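PDB 3B8X: pyridoxamine 5-phosphate-dependent dehydrase from Escherichia coli, which removes the C3'-hydroxyl group from GDP-4-keto-6-deoxy-D-mannose by a combined transamination and deoxygenation, a step in making L-colitose for the O-antigen. Local coordinates for residues Gln38-Phe43 against Tyr51-Ser56; Lys45-Lys50 against Asn172-Thr177; Phe178-Thr183 against Thr202-Ile207. The protein carries 1 engineered substitution. All coordinates share one frame; numbering follows the deposited sequence.

Interaction 1 of 3, residues Gln38-Phe43 against Tyr51-Ser56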
loop_
_atom_site.group_PDB
_atom_site.type_symbol
_atom_site.label_atom_id
_atom_site.label_comp_id
_atom_site.label_asym_id
_atom_site.label_seq_id
_atom_site.Cartn_x
_atom_site.Cartn_y
_atom_site.Cartn_z
ATOM N N GLN B 38 -16.917 1.523 11.444
ATOM C CA GLN B 38 -17.744 2.630 11.882
ATOM C C GLN B 38 -17.411 3.870 11.042
ATOM O O GLN B 38 -18.288 4.616 10.566
ATOM C CB GLN B 38 -17.354 2.925 13.319
ATOM C CG GLN B 38 -18.357 3.699 14.135
ATOM C CD GLN B 38 -17.951 3.731 15.602
ATOM O OE1 GLN B 38 -17.761 4.811 16.186
ATOM N NE2 GLN B 38 -17.766 2.538 16.194
ATOM N N TYR B 39 -16.120 4.141 10.926
ATOM C CA TYR B 39 -15.701 5.284 10.119
ATOM C C TYR B 39 -16.256 5.199 8.670
ATOM O O TYR B 39 -16.670 6.195 8.072
ATOM C CB TYR B 39 -14.178 5.218 10.023
ATOM C CG TYR B 39 -13.590 6.286 9.159
ATOM C CD1 TYR B 39 -13.572 7.607 9.561
ATOM C CD2 TYR B 39 -13.006 5.965 7.951
ATOM C CE1 TYR B 39 -12.987 8.607 8.761
ATOM C CE2 TYR B 39 -12.424 6.944 7.160
ATOM C CZ TYR B 39 -12.386 8.256 7.577
ATOM O OH TYR B 39 -11.770 9.192 6.766
ATOM N N GLU B 40 -16.239 4.016 8.084
ATOM C CA GLU B 40 -16.694 3.890 6.703
ATOM C C GLU B 40 -18.184 4.230 6.654
ATOM O O GLU B 40 -18.676 4.868 5.720
ATOM C CB GLU B 40 -16.419 2.478 6.182
ATOM C CG GLU B 40 -14.885 2.224 5.950
ATOM C CD GLU B 40 -14.505 0.732 5.748
ATOM O OE1 GLU B 40 -15.335 -0.139 6.060
ATOM O OE2 GLU B 40 -13.402 0.379 5.249
ATOM N N THR B 41 -18.906 3.775 7.668
ATOM C CA THR B 41 -20.342 4.003 7.737
ATOM C C THR B 41 -20.581 5.507 7.803
ATOM O O THR B 41 -21.368 6.075 7.039
ATOM C CB THR B 41 -20.891 3.329 8.993
ATOM O OG1 THR B 41 -20.868 1.911 8.800
ATOM C CG2 THR B 41 -22.306 3.810 9.308
ATOM N N GLN B 42 -19.837 6.174 8.677
ATOM C CA GLN B 42 -19.992 7.629 8.794
ATOM C C GLN B 42 -19.533 8.357 7.522
ATOM O O GLN B 42 -20.098 9.390 7.144
ATOM C CB GLN B 42 -19.224 8.144 10.029
ATOM C CG GLN B 42 -20.014 9.000 10.969
ATOM C CD GLN B 42 -21.510 8.805 10.830
ATOM O OE1 GLN B 42 -22.057 7.749 11.190
ATOM N NE2 GLN B 42 -22.188 9.834 10.315
ATOM N N PHE B 43 -18.484 7.830 6.896
ATOM C CA PHE B 43 -17.884 8.429 5.706
ATOM C C PHE B 43 -18.912 8.456 4.613
ATOM O O PHE B 43 -19.179 9.538 4.098
ATOM C CB PHE B 43 -16.600 7.706 5.310
ATOM C CG PHE B 43 -15.653 8.529 4.429
ATOM C CD1 PHE B 43 -14.588 9.259 4.984
ATOM C CD2 PHE B 43 -15.838 8.581 3.040
ATOM C CE1 PHE B 43 -13.710 9.990 4.161
ATOM C CE2 PHE B 43 -14.994 9.366 2.205
ATOM C CZ PHE B 43 -13.929 10.035 2.760
ATOM N N TYR B 51 -21.609 3.393 -0.231
ATOM C CA TYR B 51 -20.547 2.666 0.419
ATOM C C TYR B 51 -19.277 3.454 0.539
ATOM O O TYR B 51 -19.000 4.328 -0.277
ATOM C CB TYR B 51 -20.202 1.476 -0.459
ATOM C CG TYR B 51 -21.359 0.607 -0.769
ATOM C CD1 TYR B 51 -21.926 0.607 -2.030
ATOM C CD2 TYR B 51 -21.844 -0.274 0.186
ATOM C CE1 TYR B 51 -22.993 -0.214 -2.314
ATOM C CE2 TYR B 51 -22.873 -1.124 -0.102
ATOM C CZ TYR B 51 -23.443 -1.078 -1.352
ATOM O OH TYR B 51 -24.475 -1.925 -1.625
ATOM N N ALA B 52 -18.450 3.027 1.485
ATOM C CA ALA B 52 -17.128 3.614 1.687
ATOM C C ALA B 52 -16.153 2.502 2.098
ATOM O O ALA B 52 -16.529 1.594 2.866
ATOM C CB ALA B 52 -17.184 4.697 2.768
ATOM N N VAL B 53 -14.947 2.527 1.524
ATOM C CA VAL B 53 -13.894 1.552 1.863
ATOM C C VAL B 53 -12.639 2.326 2.209
ATOM O O VAL B 53 -12.034 2.903 1.325
ATOM C CB VAL B 53 -13.495 0.575 0.757
ATOM C CG1 VAL B 53 -12.384 -0.331 1.275
ATOM C CG2 VAL B 53 -14.675 -0.315 0.286
ATOM N N MET B 54 -12.238 2.291 3.475
ATOM C CA MET B 54 -11.019 2.959 3.935
ATOM C C MET B 54 -9.759 2.159 3.636
ATOM O O MET B 54 -9.754 0.946 3.779
ATOM C CB MET B 54 -11.048 3.154 5.422
ATOM C CG MET B 54 -9.921 4.119 5.905
ATOM S SD MET B 54 -9.902 4.207 7.725
ATOM C CE MET B 54 -8.880 5.656 8.082
ATOM N N VAL B 55 -8.714 2.839 3.201
ATOM C CA VAL B 55 -7.479 2.171 2.815
ATOM C C VAL B 55 -6.303 2.935 3.367
ATOM O O VAL B 55 -6.440 3.980 3.995
ATOM C CB VAL B 55 -7.319 1.988 1.272
ATOM C CG1 VAL B 55 -8.316 0.925 0.768
ATOM C CG2 VAL B 55 -7.545 3.283 0.556
ATOM N N SER B 56 -5.133 2.373 3.180
ATOM C CA SER B 56 -3.954 2.971 3.757
ATOM C C SER B 56 -3.624 4.409 3.360
ATOM O O SER B 56 -2.979 5.080 4.140
ATOM C CB SER B 56 -2.774 2.008 3.580
ATOM O OG SER B 56 -2.363 1.934 2.205
HETATM O O HOH W 1 -17.615 -0.565 4.731
#
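E40 carries the polar part of this contact. Its CG stands anti to the carbonyl carbon (chi1 -71°) and the chain runs on extended (chi2 166°). The carboxylate passes A52 O to reach M54 N, which donates to E40 OE2 at 2.9 Å (N-H...O angle 160°) from above the carboxylate plane. E40 OE1 accepts a hydrogen bond from water 1, which also donates to A52 O. R215 forms a salt bridge to OE2, so the buried charge is probably well balanced. Y39 and M54 both have CG anti to the backbone N, and the side chains cross at about a right angle. M54 SD lies 3.6 Å from Y39 CD2 in an oblique Met-aromatic contact. Further back along the strand, A52 CB lies under the helix, 3.3 Å from E40 O and 4.0 Å from F43 CB. The axis of 38-43 passes 6.9 Å from that of strand 51-55. This is helix-on-sheet packing in the large domain of the aspartate aminotransferase fold. Helix 34-47 packs on strand 51-55, outermost in this chain of the large mixed sheet. Helix 205-214 meets V53 on the other face, and helix 255-286 touches Y39 and M54.

Interaction 2 of 3, residues Lys45-Lys50 against Asn172-Thr177. With NA (sodium ion), chain N.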
loop_
_atom_site.group_PDB
_atom_site.type_symbol
_atom_site.label_atom_id
_atom_site.label_comp_id
_atom_site.label_asym_id
_atom_site.label_seq_id
_atom_site.Cartn_x
_atom_site.Cartn_y
_atom_site.Cartn_z
ATOM N N LYS B 45 -22.088 8.186 4.737
ATOM C CA LYS B 45 -23.157 9.097 5.116
ATOM C C LYS B 45 -22.792 10.560 4.884
ATOM O O LYS B 45 -23.603 11.352 4.361
ATOM C CB LYS B 45 -23.512 8.901 6.588
ATOM C CG LYS B 45 -24.565 9.816 7.174
ATOM C CD LYS B 45 -25.344 9.069 8.257
ATOM C CE LYS B 45 -25.512 9.872 9.539
ATOM N NZ LYS B 45 -26.273 9.084 10.555
ATOM N N THR B 46 -21.582 10.919 5.307
ATOM C CA THR B 46 -21.126 12.297 5.220
ATOM C C THR B 46 -21.211 12.824 3.805
ATOM O O THR B 46 -21.697 13.928 3.600
ATOM C CB THR B 46 -19.705 12.455 5.742
ATOM O OG1 THR B 46 -19.664 12.090 7.121
ATOM C CG2 THR B 46 -19.325 13.869 5.623
ATOM N N PHE B 47 -20.753 12.020 2.844
ATOM C CA PHE B 47 -20.701 12.409 1.432
ATOM C C PHE B 47 -21.857 12.026 0.560
ATOM O O PHE B 47 -22.005 12.557 -0.538
ATOM C CB PHE B 47 -19.366 11.992 0.835
ATOM C CG PHE B 47 -18.204 12.559 1.604
ATOM C CD1 PHE B 47 -17.481 11.755 2.463
ATOM C CD2 PHE B 47 -18.001 13.946 1.645
ATOM C CE1 PHE B 47 -16.474 12.322 3.267
ATOM C CE2 PHE B 47 -16.977 14.501 2.392
ATOM C CZ PHE B 47 -16.207 13.691 3.207
ATOM N N GLY B 48 -22.689 11.124 1.057
ATOM C CA GLY B 48 -23.842 10.707 0.301
ATOM C C GLY B 48 -23.529 9.584 -0.651
ATOM O O GLY B 48 -24.123 9.509 -1.712
ATOM N N SER B 49 -22.659 8.657 -0.278
ATOM C CA SER B 49 -22.443 7.486 -1.152
ATOM C C SER B 49 -23.063 6.252 -0.468
ATOM O O SER B 49 -23.269 6.236 0.743
ATOM C CB SER B 49 -20.946 7.252 -1.414
ATOM O OG SER B 49 -20.290 7.103 -0.173
ATOM N N LYS B 50 -23.355 5.191 -1.203
ATOM C CA LYS B 50 -23.911 4.068 -0.468
ATOM C C LYS B 50 -22.816 3.403 0.322
ATOM O O LYS B 50 -23.060 2.874 1.401
ATOM C CB LYS B 50 -24.545 3.015 -1.371
ATOM C CG LYS B 50 -25.458 3.610 -2.444
ATOM C CD LYS B 50 -25.949 2.565 -3.443
ATOM C CE LYS B 50 -27.401 2.173 -3.188
ATOM N NZ LYS B 50 -27.533 0.862 -2.466
ATOM N N ASN B 172 -25.126 21.045 -4.898
ATOM C CA ASN B 172 -25.635 20.307 -3.736
ATOM C C ASN B 172 -25.187 18.836 -3.660
ATOM O O ASN B 172 -25.646 18.078 -2.798
ATOM C CB ASN B 172 -27.166 20.379 -3.711
ATOM C CG ASN B 172 -27.691 21.329 -2.658
ATOM O OD1 ASN B 172 -28.429 20.924 -1.757
ATOM N ND2 ASN B 172 -27.325 22.606 -2.772
ATOM N N LYS B 173 -24.314 18.421 -4.574
ATOM C CA LYS B 173 -23.808 17.044 -4.577
ATOM C C LYS B 173 -22.340 17.072 -4.114
ATOM O O LYS B 173 -21.553 17.881 -4.600
ATOM C CB LYS B 173 -23.893 16.477 -5.991
ATOM C CG LYS B 173 -23.482 15.041 -6.076
ATOM C CD LYS B 173 -24.148 14.337 -7.233
ATOM C CE LYS B 173 -23.750 12.855 -7.244
ATOM N NZ LYS B 173 -24.298 12.184 -6.011
ATOM N N CYS B 174 -21.956 16.206 -3.194
ATOM C CA CYS B 174 -20.571 16.246 -2.719
ATOM C C CYS B 174 -19.542 15.770 -3.703
ATOM O O CYS B 174 -19.656 14.657 -4.184
ATOM C CB CYS B 174 -20.404 15.318 -1.530
ATOM S SG CYS B 174 -21.262 15.951 -0.099
ATOM N N ALA B 175 -18.448 16.506 -3.853
ATOM C CA ALA B 175 -17.352 16.026 -4.740
ATOM C C ALA B 175 -17.005 14.616 -4.299
ATOM O O ALA B 175 -17.143 14.313 -3.110
ATOM C CB ALA B 175 -16.138 16.930 -4.645
ATOM N N GLY B 176 -16.552 13.775 -5.236
ATOM C CA GLY B 176 -16.237 12.382 -4.949
ATOM C C GLY B 176 -17.433 11.468 -5.253
ATOM O O GLY B 176 -17.288 10.251 -5.415
ATOM N N THR B 177 -18.630 12.032 -5.281
ATOM C CA THR B 177 -19.799 11.191 -5.513
ATOM C C THR B 177 -20.425 11.225 -6.903
ATOM O O THR B 177 -21.431 10.556 -7.176
ATOM C CB THR B 177 -20.890 11.453 -4.471
ATOM O OG1 THR B 177 -21.468 12.739 -4.742
ATOM C CG2 THR B 177 -20.279 11.420 -3.045
HETATM NA NA NA N . -22.811 8.600 -6.507
HETATM O O HOH W 2 -23.610 14.033 -2.317
HETATM O O HOH W 3 -24.081 9.658 -4.467
HETATM O O HOH W 4 -21.896 7.365 -8.499
HETATM O O HOH W 5 -24.397 9.145 -8.384
HETATM O O HOH W 6 -20.827 7.593 -4.941
#
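The F47 ring has T46 CG2 over the centre of one face, 3.8 Å above the plane. C174 SG stands at its edge, near the ring plane and 4.2 Å from F47 CD2. The rings of F43 and F184 also meet it, at inclined angles. C174 CB lies 3.3 Å from F47 O. T177 CG2 reaches the same carbonyl oxygen. No direct hydrogen bond joins the segments. Instead water 2 donates to F47 O and accepts from C174 N. Helix 34-47 ends here, and G48 leaves it with positive phi (86°). Opposite it, C174 to T177 form a type II beta turn that starts at the last residue of strand 173-174, part of a small two-stranded hairpin. T177 holds OG1 between its backbone N and carbonyl carbon (chi1 72°). OG1 therefore donates back to C174 O at 2.7 Å, in the carbonyl plane on a lone pair, while T177 N donates to the same oxygen. K173 bends at chi4, and its NZ donates a hydrogen bond to T177 OG1. Water 3 accepts from K173 NZ, donates to G48 O and binds the sodium ion. T177 O coordinates that ion directly at 2.5 Å.

Interaction 3 of 3, residues Phe178-Thr183 against Thr202-Ile207. With NA (sodium ion), chain N.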
loop_
_atom_site.group_PDB
_atom_site.type_symbol
_atom_site.label_atom_id
_atom_site.label_comp_id
_atom_site.label_asym_id
_atom_site.label_seq_id
_atom_site.Cartn_x
_atom_site.Cartn_y
_atom_site.Cartn_z
ATOM N N PHE B 178 -19.835 11.993 -7.797
ATOM C CA PHE B 178 -20.372 12.047 -9.152
ATOM C C PHE B 178 -19.974 10.811 -9.973
ATOM O O PHE B 178 -20.770 10.283 -10.753
ATOM C CB PHE B 178 -19.850 13.308 -9.806
ATOM C CG PHE B 178 -20.369 14.574 -9.155
ATOM C CD1 PHE B 178 -19.740 15.121 -8.018
ATOM C CD2 PHE B 178 -21.487 15.217 -9.658
ATOM C CE1 PHE B 178 -20.205 16.275 -7.443
ATOM C CE2 PHE B 178 -21.961 16.369 -9.047
ATOM C CZ PHE B 178 -21.289 16.926 -7.991
ATOM N N GLY B 179 -18.750 10.342 -9.745
ATOM C CA GLY B 179 -18.167 9.204 -10.430
ATOM C C GLY B 179 -18.722 7.845 -10.001
ATOM O O GLY B 179 -19.447 7.713 -9.000
ATOM N N LEU B 180 -18.389 6.835 -10.787
ATOM C CA LEU B 180 -18.729 5.460 -10.427
ATOM C C LEU B 180 -17.999 5.185 -9.095
ATOM O O LEU B 180 -18.494 4.474 -8.196
ATOM C CB LEU B 180 -18.187 4.531 -11.513
ATOM C CG LEU B 180 -18.109 3.083 -11.067
ATOM C CD1 LEU B 180 -19.526 2.540 -10.793
ATOM C CD2 LEU B 180 -17.376 2.276 -12.126
ATOM N N MET B 181 -16.792 5.747 -9.008
ATOM C CA MET B 181 -15.951 5.719 -7.795
ATOM C C MET B 181 -15.372 7.087 -7.539
ATOM O O MET B 181 -15.135 7.863 -8.483
ATOM C CB MET B 181 -14.788 4.734 -7.916
ATOM C CG MET B 181 -15.196 3.328 -7.450
ATOM S SD MET B 181 -13.934 2.081 -7.686
ATOM C CE MET B 181 -14.005 1.871 -9.424
ATOM N N GLY B 182 -15.036 7.333 -6.274
ATOM C CA GLY B 182 -14.414 8.559 -5.873
ATOM C C GLY B 182 -13.378 8.296 -4.791
ATOM O O GLY B 182 -13.644 7.598 -3.817
ATOM N N THR B 183 -12.218 8.922 -4.917
ATOM C CA THR B 183 -11.182 8.703 -3.900
ATOM C C THR B 183 -10.948 9.903 -3.000
ATOM O O THR B 183 -11.098 11.038 -3.436
ATOM C CB THR B 183 -9.847 8.224 -4.519
ATOM O OG1 THR B 183 -9.358 9.186 -5.484
ATOM C CG2 THR B 183 -9.971 6.819 -5.150
ATOM N N THR B 202 -18.433 4.527 -3.407
ATOM C CA THR B 202 -19.185 4.072 -4.570
ATOM C C THR B 202 -20.612 3.759 -4.145
ATOM O O THR B 202 -20.955 3.751 -2.937
ATOM C CB THR B 202 -18.494 2.892 -5.301
ATOM O OG1 THR B 202 -19.245 2.491 -6.454
ATOM C CG2 THR B 202 -18.303 1.708 -4.356
ATOM N N ASP B 203 -21.471 3.606 -5.152
ATOM C CA ASP B 203 -22.869 3.279 -4.896
ATOM C C ASP B 203 -23.059 1.865 -5.417
ATOM O O ASP B 203 -24.079 1.243 -5.183
ATOM C CB ASP B 203 -23.794 4.243 -5.623
ATOM C CG ASP B 203 -23.879 5.572 -4.947
ATOM O OD1 ASP B 203 -23.626 5.696 -3.712
ATOM O OD2 ASP B 203 -24.230 6.505 -5.690
ATOM N N ASP B 204 -22.041 1.374 -6.116
ATOM C CA ASP B 204 -22.040 0.046 -6.687
ATOM C C ASP B 204 -21.666 -1.066 -5.708
ATOM O O ASP B 204 -20.528 -1.154 -5.242
ATOM C CB ASP B 204 -21.112 0.034 -7.902
ATOM C CG ASP B 204 -21.329 -1.182 -8.783
ATOM O OD1 ASP B 204 -21.003 -2.326 -8.352
ATOM O OD2 ASP B 204 -21.873 -1.004 -9.896
ATOM N N GLU B 205 -22.625 -1.941 -5.435
ATOM C CA GLU B 205 -22.403 -3.062 -4.532
ATOM C C GLU B 205 -21.346 -4.045 -5.007
ATOM O O GLU B 205 -20.647 -4.601 -4.159
ATOM C CB GLU B 205 -23.706 -3.791 -4.211
ATOM C CG GLU B 205 -23.520 -4.989 -3.276
ATOM C CD GLU B 205 -24.860 -5.603 -2.850
ATOM O OE1 GLU B 205 -25.765 -5.621 -3.710
ATOM O OE2 GLU B 205 -24.979 -6.056 -1.687
ATOM N N GLU B 206 -21.225 -4.276 -6.327
ATOM C CA GLU B 206 -20.183 -5.194 -6.853
ATOM C C GLU B 206 -18.781 -4.615 -6.661
ATOM O O GLU B 206 -17.849 -5.305 -6.213
ATOM C CB GLU B 206 -20.335 -5.567 -8.336
ATOM C CG GLU B 206 -19.338 -6.678 -8.768
ATOM C CD GLU B 206 -19.295 -6.896 -10.278
ATOM O OE1 GLU B 206 -19.809 -6.006 -10.978
ATOM O OE2 GLU B 206 -18.696 -7.891 -10.764
ATOM N N ILE B 207 -18.650 -3.348 -7.039
ATOM C CA ILE B 207 -17.396 -2.637 -6.870
ATOM C C ILE B 207 -17.020 -2.642 -5.386
ATOM O O ILE B 207 -15.871 -2.882 -5.042
ATOM C CB ILE B 207 -17.531 -1.204 -7.370
ATOM C CG1 ILE B 207 -17.679 -1.206 -8.887
ATOM C CG2 ILE B 207 -16.303 -0.410 -7.037
ATOM C CD1 ILE B 207 -16.392 -1.446 -9.638
HETATM NA NA NA N . -22.811 8.600 -6.507
HETATM O O HOH W 4 -21.896 7.365 -8.499
HETATM O O HOH W 7 -21.064 4.764 -7.758
HETATM O O HOH W 5 -24.397 9.145 -8.384
HETATM O O HOH W 6 -20.827 7.593 -4.941
HETATM O O HOH W 3 -24.081 9.658 -4.467
#
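The tight part is M181 against I207. M181 CG is anti to the carbonyl carbon (chi1 -88°), and the chain bends at chi3 (-73°). The two side chains meet tip to tip, with M181 SD 3.5 Å from I207 CG2. T202 lies alongside M181, CB to CG. L180 swings its CD1 over to D204 CB, 4.1 Å away. T202 OG1 is anti to the backbone N (chi1 -179°) and donates to L180 O at 2.7 Å, nearly along the C=O axis. It also accepts from D204 N at 3.0 Å, which makes an ST turn. D204 is the N-cap of helix 205-214: its OD1 takes I207 N at 2.9 Å, from above the carboxylate plane, and more weakly E206 N. R76 pairs with D204 OD2. The looser side is wet. Water 7 donates to L180 O and accepts from D203 N. Water 4 donates to G179 O and binds the sodium ion, which D203 OD2 also coordinates at 2.7 Å; D203 OD1 accepts from K50 N. The contact joins strand 181-185 to the end of strand 198-202 and the first turn of helix 205-214. Helix 58-68 meets M181 through M65, and strand 157-161 flanks strand 181-185.

Overall arrangement
Interaction 1 is the most buried of the three. It seats helix 34-47 on edge strand 51-55 by apolar packing, one Met-aromatic contact and a buried carboxylate. Interaction 2 uses the C-terminal end of the same helix but is only partly buried, and its segments are bridged by water. Interaction 3 lies on the next two strands of the same sheet as interaction 1, 198-202 and 181-185, and combines a small apolar contact with a helix cap. Y51 N probably bonds T202 O, which ties interactions 1 and 3 together. Interactions 2 and 3 share one sodium ion, with T177 O from one and D203 OD2 from the other, and four of its waters.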